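Local structure of glycosyl hydrolase (Rhizobium leguminosarum bv. trifolii, 5NDX) at residues G547-R552 against L592-P597; H198-T203 against H253-G258. The protein probably hydrolyses O-glycosidic bonds as a family 39 glycoside hydrolase, being a bacterial orthologue of human alpha-L-iduronidase. The protein carries 2 engineered substitutions. All coordinates share one frame; numbering follows the deposited sequence. Where two conformers were deposited one is given.

Contacts 1 and 2 lie on opposite sides of the chain's centre, their own centres about 56 Å apart, and share no helix or strand. Contact 1 pairs two strands of the C-terminal three-stranded sheet and is partly buried; contact 2 joins the end of helix 190-200 to the loop after helix 235-252 in the catalytic barrel domain and is largely buried, although Arg-255 is exposed. Their chemistry follows their place. Between strands, main-chain hydrogen bonds carry the pairing and the arginine salt bridges within the contact run along one strand; between a helix end and a loop, an arginine side chain does the bonding itself, reaching a carboxylate and main-chain carbonyls.

Contact 1. Residues G547-R552 against L592-P597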
loop_
_atom_site.group_PDB
_atom_site.type_symbol
_atom_site.label_atom_id
_atom_site.label_comp_id
_atom_site.label_asym_id
_atom_site.label_seq_id
_atom_site.Cartn_x
_atom_site.Cartn_y
_atom_site.Cartn_z
ATOM N N GLY A 547 5.685 -2.058 -28.161
ATOM C CA GLY A 547 6.473 -2.175 -29.405
ATOM C C GLY A 547 7.637 -3.145 -29.330
ATOM O O GLY A 547 8.507 -3.119 -30.190
ATOM N N GLY A 548 7.656 -4.024 -28.325
ATOM C CA GLY A 548 8.769 -4.959 -28.131
ATOM C C GLY A 548 10.112 -4.330 -27.749
ATOM O O GLY A 548 11.160 -4.924 -27.996
ATOM N N ARG A 549 10.104 -3.154 -27.127
ATOM C CA ARG A 549 11.338 -2.536 -26.606
ATOM C C ARG A 549 11.944 -3.324 -25.427
ATOM O O ARG A 549 11.225 -3.777 -24.541
ATOM C CB ARG A 549 10.990 -1.122 -26.143
ATOM C CG ARG A 549 12.116 -0.334 -25.479
ATOM C CD ARG A 549 11.631 1.022 -24.940
ATOM N NE ARG A 549 10.222 0.989 -24.487
ATOM C CZ ARG A 549 9.158 1.476 -25.146
ATOM N NH1 ARG A 549 9.284 2.131 -26.317
ATOM N NH2 ARG A 549 7.947 1.304 -24.606
ATOM N N GLU A 550 13.270 -3.451 -25.391
ATOM C CA GLU A 550 13.938 -4.183 -24.330
ATOM C C GLU A 550 13.894 -3.347 -23.078
ATOM O O GLU A 550 14.171 -2.154 -23.123
ATOM C CB GLU A 550 15.410 -4.490 -24.672
ATOM C CG GLU A 550 15.609 -5.619 -25.700
ATOM C CD GLU A 550 15.245 -6.981 -25.147
ATOM O OE1 GLU A 550 15.440 -7.239 -23.935
ATOM O OE2 GLU A 550 14.754 -7.830 -25.927
ATOM N N GLU A 551 13.524 -3.961 -21.966
ATOM C CA GLU A 551 13.526 -3.226 -20.681
ATOM C C GLU A 551 14.102 -4.115 -19.597
ATOM O O GLU A 551 14.060 -5.354 -19.712
ATOM C CB GLU A 551 12.104 -2.789 -20.278
ATOM C CG GLU A 551 11.472 -1.803 -21.242
ATOM C CD GLU A 551 10.048 -1.376 -20.888
ATOM O OE1 GLU A 551 9.419 -2.019 -20.033
ATOM O OE2 GLU A 551 9.581 -0.410 -21.515
ATOM N N ARG A 552 14.592 -3.484 -18.539
ATOM C CA ARG A 552 15.072 -4.206 -17.335
ATOM C C ARG A 552 14.478 -3.617 -16.069
ATOM O O ARG A 552 14.627 -2.436 -15.829
ATOM C CB ARG A 552 16.586 -4.097 -17.264
ATOM C CG ARG A 552 17.322 -4.653 -18.492
ATOM C CD ARG A 552 17.185 -6.174 -18.612
ATOM N NE ARG A 552 17.880 -6.697 -19.806
ATOM C CZ ARG A 552 17.380 -6.762 -21.047
ATOM N NH1 ARG A 552 16.147 -6.367 -21.350
ATOM N NH2 ARG A 552 18.126 -7.236 -22.012
ATOM N N LEU A 592 12.640 0.832 -13.298
ATOM C CA LEU A 592 12.474 0.287 -14.626
ATOM C C LEU A 592 13.403 1.015 -15.613
ATOM O O LEU A 592 13.277 2.220 -15.787
ATOM C CB LEU A 592 10.990 0.341 -15.113
ATOM C CG LEU A 592 11.098 -0.410 -16.466
ATOM C CD1 LEU A 592 10.511 -1.795 -16.462
ATOM C CD2 LEU A 592 10.914 0.357 -17.728
ATOM N N HIS A 593 14.367 0.301 -16.223
ATOM C CA HIS A 593 15.257 0.901 -17.225
ATOM C C HIS A 593 14.874 0.478 -18.640
ATOM O O HIS A 593 14.737 -0.720 -18.891
ATOM C CB HIS A 593 16.714 0.442 -17.011
ATOM C CG HIS A 593 17.687 1.200 -17.862
ATOM N ND1 HIS A 593 18.723 0.593 -18.546
ATOM C CD2 HIS A 593 17.738 2.521 -18.179
ATOM C CE1 HIS A 593 19.413 1.521 -19.194
ATOM N NE2 HIS A 593 18.827 2.693 -19.009
ATOM N N MET A 594 14.748 1.434 -19.544
ATOM C CA MET A 594 14.373 1.219 -20.950
ATOM C C MET A 594 15.646 1.157 -21.835
ATOM O O MET A 594 16.574 1.959 -21.647
ATOM C CB MET A 594 13.476 2.382 -21.427
ATOM C CG MET A 594 12.289 2.738 -20.500
ATOM S SD MET A 594 11.328 4.225 -20.971
ATOM C CE MET A 594 10.533 3.534 -22.423
ATOM N N SER A 595 15.672 0.228 -22.787
ATOM C CA SER A 595 16.730 0.146 -23.824
ATOM C C SER A 595 18.141 0.060 -23.248
ATOM O O SER A 595 18.927 0.970 -23.408
ATOM C CB SER A 595 16.597 1.347 -24.764
ATOM O OG SER A 595 15.280 1.358 -25.297
ATOM N N PRO A 596 18.445 -1.011 -22.526
ATOM C CA PRO A 596 19.810 -1.148 -22.060
ATOM C C PRO A 596 20.793 -1.272 -23.236
ATOM O O PRO A 596 20.451 -1.895 -24.230
ATOM C CB PRO A 596 19.787 -2.469 -21.293
ATOM C CG PRO A 596 18.668 -3.230 -21.874
ATOM C CD PRO A 596 17.643 -2.205 -22.243
ATOM N N PRO A 597 21.993 -0.695 -23.112
ATOM C CA PRO A 597 23.003 -0.940 -24.145
ATOM C C PRO A 597 23.489 -2.389 -24.095
ATOM O O PRO A 597 23.120 -3.152 -23.204
ATOM C CB PRO A 597 24.113 0.045 -23.782
ATOM C CG PRO A 597 24.020 0.175 -22.294
ATOM C CD PRO A 597 22.570 -0.029 -21.925
#
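Two arginines, Arg-549 and Arg-552, lay their guanidinium groups against residues at the end of the neighbouring strand and just beyond it; Arg-552 finds its carboxylate on its own strand, Arg-549 mainly in Asp-359. Arg-552 is bent at chi2 (-68°), so that the chain crosses Pro-596 at about a right angle, with CG of the proline over the centre of the guanidinium, 3.8 Å from Arg-552 CZ. Near the guanidinium plane, Arg-552 NH1 forms a salt bridge with Glu-550 OE1 at 2.8 Å, on that oxygen's anti lone pair, and also bonds Glu-551 O from above the carbonyl plane. Two acceptors thus fix the group's rotation, while Glu-550 OE2 turns to Arg-542. Arg-549 leaves the backbone with CG anti to N (chi1 176°) and bends at chi3. Met-594 CE lies over one face, toward its rim, 3.3 Å from Arg-549 NE, while Glu-551 OE2 lies at the edge, in a salt bridge whose hydrogen bond from NE is weak. Leu-592 CD2 comes within 3.6 Å of Glu-551 OE1. Between the two layers of side chains, Arg-552 and His-593 form a hydrogen-bonded antiparallel pair, N to O at 2.8 Å in both directions and nearly straight, and Glu-551 faces Met-594 in the non-hydrogen-bonded position. Ser-595 N still reaches Glu-550 O at 2.8 Å, although its positive phi (56°) turns the chain out of the strand. Met-594 and Leu-592 touch helix 480-489, whereas His-593 and Arg-552 meet Tyr-602 of the four-stranded sheet. Three strands facing four are consistent with a fibronectin type III-like beta sandwich.

Contact 2. Residues H198-T203 against H253-G258; sequences HCDSGT and HPRLAG
Arg-255 NH1 is gripped twice by a single residue: it forms a salt bridge with Asp-200 OD1 at 2.5 Å, a very short distance, and a hydrogen bond to Asp-200 O at 2.9 Å. The carbonyl is met from above its plane, whereas the carboxylate lies at the guanidinium edge, the two flat groups only 23° apart. Arg-255 NH2 adds weak bonds to Asp-200 O and Cys-199 O, so the arginine spans the last carbonyls of helix 190-200, where the helix end would probably favour its positive charge. It gets there with CG anti to the backbone N (chi1 -163°) and a bend at chi3 that turns the group back toward the helix. Asp-200 OD1 is held a second time by a water that donates to it at 2.8 Å and accepts from Arg-255 N at 2.9 Å, tying side chain and main chain of the arginine to one oxygen. The other branch, Asp-200 OD2, points at the edge of the His-253 ring, 2.9 Å from CD2, with carboxylate and ring almost perpendicular at 86°. The nearby carboxylate could favour a protonated ring. Beneath this polar layer Leu-256 brings CD1 to 4.0 Å from Asp-200 CB, and the same methyl touches Cys-199 CB more loosely. Leu-256 and Cys-199 also meet Ile-214, and Leu-256 and His-253 rest on Met-196. In the (beta/alpha)8 barrel, helices 190-200 and 235-252 follow strands 179-184 and 216-219; the contact joins the end of the first helix to the turn that leads from the second into strand 261-263.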
loop_
_atom_site.group_PDB
_atom_site.type_symbol
_atom_site.label_atom_id
_atom_site.label_comp_id
_atom_site.label_asym_id
_atom_site.label_seq_id
_atom_site.Cartn_x
_atom_site.Cartn_y
_atom_site.Cartn_z
ATOM N N HIS A 198 -21.405 -16.174 17.622
ATOM C CA HIS A 198 -20.684 -17.448 17.646
ATOM C C HIS A 198 -19.360 -17.418 18.371
ATOM O O HIS A 198 -19.033 -18.359 19.099
ATOM C CB HIS A 198 -20.476 -17.946 16.226
ATOM C CG HIS A 198 -19.987 -19.348 16.148
ATOM N ND1 HIS A 198 -18.712 -19.659 15.748
ATOM C CD2 HIS A 198 -20.599 -20.529 16.417
ATOM C CE1 HIS A 198 -18.550 -20.966 15.787
ATOM N NE2 HIS A 198 -19.680 -21.520 16.189
ATOM N N CYS A 199 -18.571 -16.367 18.171
ATOM C CA CYS A 199 -17.250 -16.272 18.827
ATOM C C CYS A 199 -17.334 -15.807 20.278
ATOM O O CYS A 199 -16.404 -16.006 21.032
ATOM C CB CYS A 199 -16.307 -15.335 18.033
ATOM S SG CYS A 199 -15.780 -16.053 16.452
ATOM N N ASP A 200 -18.436 -15.178 20.660
ATOM C CA ASP A 200 -18.635 -14.722 22.025
ATOM C C ASP A 200 -19.151 -15.834 22.985
ATOM O O ASP A 200 -18.430 -16.274 23.841
ATOM C CB ASP A 200 -19.601 -13.547 22.027
ATOM C CG ASP A 200 -19.765 -12.933 23.391
ATOM O OD1 ASP A 200 -18.894 -13.071 24.246
ATOM O OD2 ASP A 200 -20.753 -12.253 23.594
ATOM N N SER A 201 -20.419 -16.216 22.866
ATOM C CA SER A 201 -20.965 -17.430 23.477
ATOM C C SER A 201 -20.797 -18.355 22.288
ATOM O O SER A 201 -19.978 -18.049 21.434
ATOM C CB SER A 201 -22.414 -17.194 23.860
ATOM O OG SER A 201 -23.063 -16.412 22.869
ATOM N N GLY A 202 -21.518 -19.447 22.163
ATOM C CA GLY A 202 -21.361 -20.234 20.931
ATOM C C GLY A 202 -20.259 -21.260 21.097
ATOM O O GLY A 202 -19.331 -21.070 21.887
ATOM N N THR A 203 -20.367 -22.372 20.373
ATOM C CA THR A 203 -19.414 -23.475 20.561
ATOM C C THR A 203 -19.022 -24.075 19.214
ATOM O O THR A 203 -19.834 -24.178 18.297
ATOM C CB THR A 203 -19.992 -24.597 21.487
ATOM O OG1 THR A 203 -21.191 -25.084 20.902
ATOM C CG2 THR A 203 -20.338 -24.082 22.931
ATOM N N HIS A 253 -21.305 -7.627 22.941
ATOM C CA HIS A 253 -20.243 -8.622 23.060
ATOM C C HIS A 253 -19.023 -7.973 23.695
ATOM O O HIS A 253 -17.945 -7.947 23.090
ATOM C CB HIS A 253 -19.887 -9.249 21.693
ATOM C CG HIS A 253 -21.046 -9.854 20.966
ATOM N ND1 HIS A 253 -21.614 -9.263 19.854
ATOM C CD2 HIS A 253 -21.760 -10.982 21.187
ATOM C CE1 HIS A 253 -22.604 -10.011 19.402
ATOM N NE2 HIS A 253 -22.723 -11.054 20.203
ATOM N N PRO A 254 -19.177 -7.444 24.925
ATOM C CA PRO A 254 -18.097 -6.673 25.563
ATOM C C PRO A 254 -16.763 -7.405 25.660
ATOM O O PRO A 254 -15.725 -6.766 25.651
ATOM C CB PRO A 254 -18.654 -6.356 26.971
ATOM C CG PRO A 254 -19.780 -7.339 27.195
ATOM C CD PRO A 254 -20.352 -7.582 25.821
ATOM N N ARG A 255 -16.780 -8.730 25.722
ATOM C CA ARG A 255 -15.531 -9.502 25.770
ATOM C C ARG A 255 -14.708 -9.383 24.479
ATOM O O ARG A 255 -13.522 -9.607 24.508
ATOM C CB ARG A 255 -15.820 -10.994 26.061
ATOM C CG ARG A 255 -14.596 -11.776 26.521
ATOM C CD ARG A 255 -14.851 -13.228 26.997
ATOM N NE ARG A 255 -14.633 -14.240 25.934
ATOM C CZ ARG A 255 -15.567 -14.679 25.079
ATOM N NH1 ARG A 255 -16.802 -14.205 25.147
ATOM N NH2 ARG A 255 -15.271 -15.599 24.151
ATOM N N LEU A 256 -15.354 -9.100 23.351
ATOM C CA LEU A 256 -14.676 -8.927 22.065
ATOM C C LEU A 256 -14.330 -7.470 21.698
ATOM O O LEU A 256 -13.531 -7.246 20.804
ATOM C CB LEU A 256 -15.521 -9.534 20.943
ATOM C CG LEU A 256 -15.975 -11.000 21.131
ATOM C CD1 LEU A 256 -16.898 -11.390 19.994
ATOM C CD2 LEU A 256 -14.857 -12.017 21.242
ATOM N N ALA A 257 -14.913 -6.498 22.397
ATOM C CA ALA A 257 -14.897 -5.092 21.968
ATOM C C ALA A 257 -13.508 -4.444 21.953
ATOM O O ALA A 257 -13.308 -3.491 21.210
ATOM C CB ALA A 257 -15.859 -4.241 22.806
ATOM N N GLY A 258 -12.599 -4.951 22.781
ATOM C CA GLY A 258 -11.212 -4.526 22.846
ATOM C C GLY A 258 -10.250 -5.215 21.866
ATOM O O GLY A 258 -9.072 -4.853 21.836
HETATM O O HOH W 1 -18.950 -10.596 25.485
#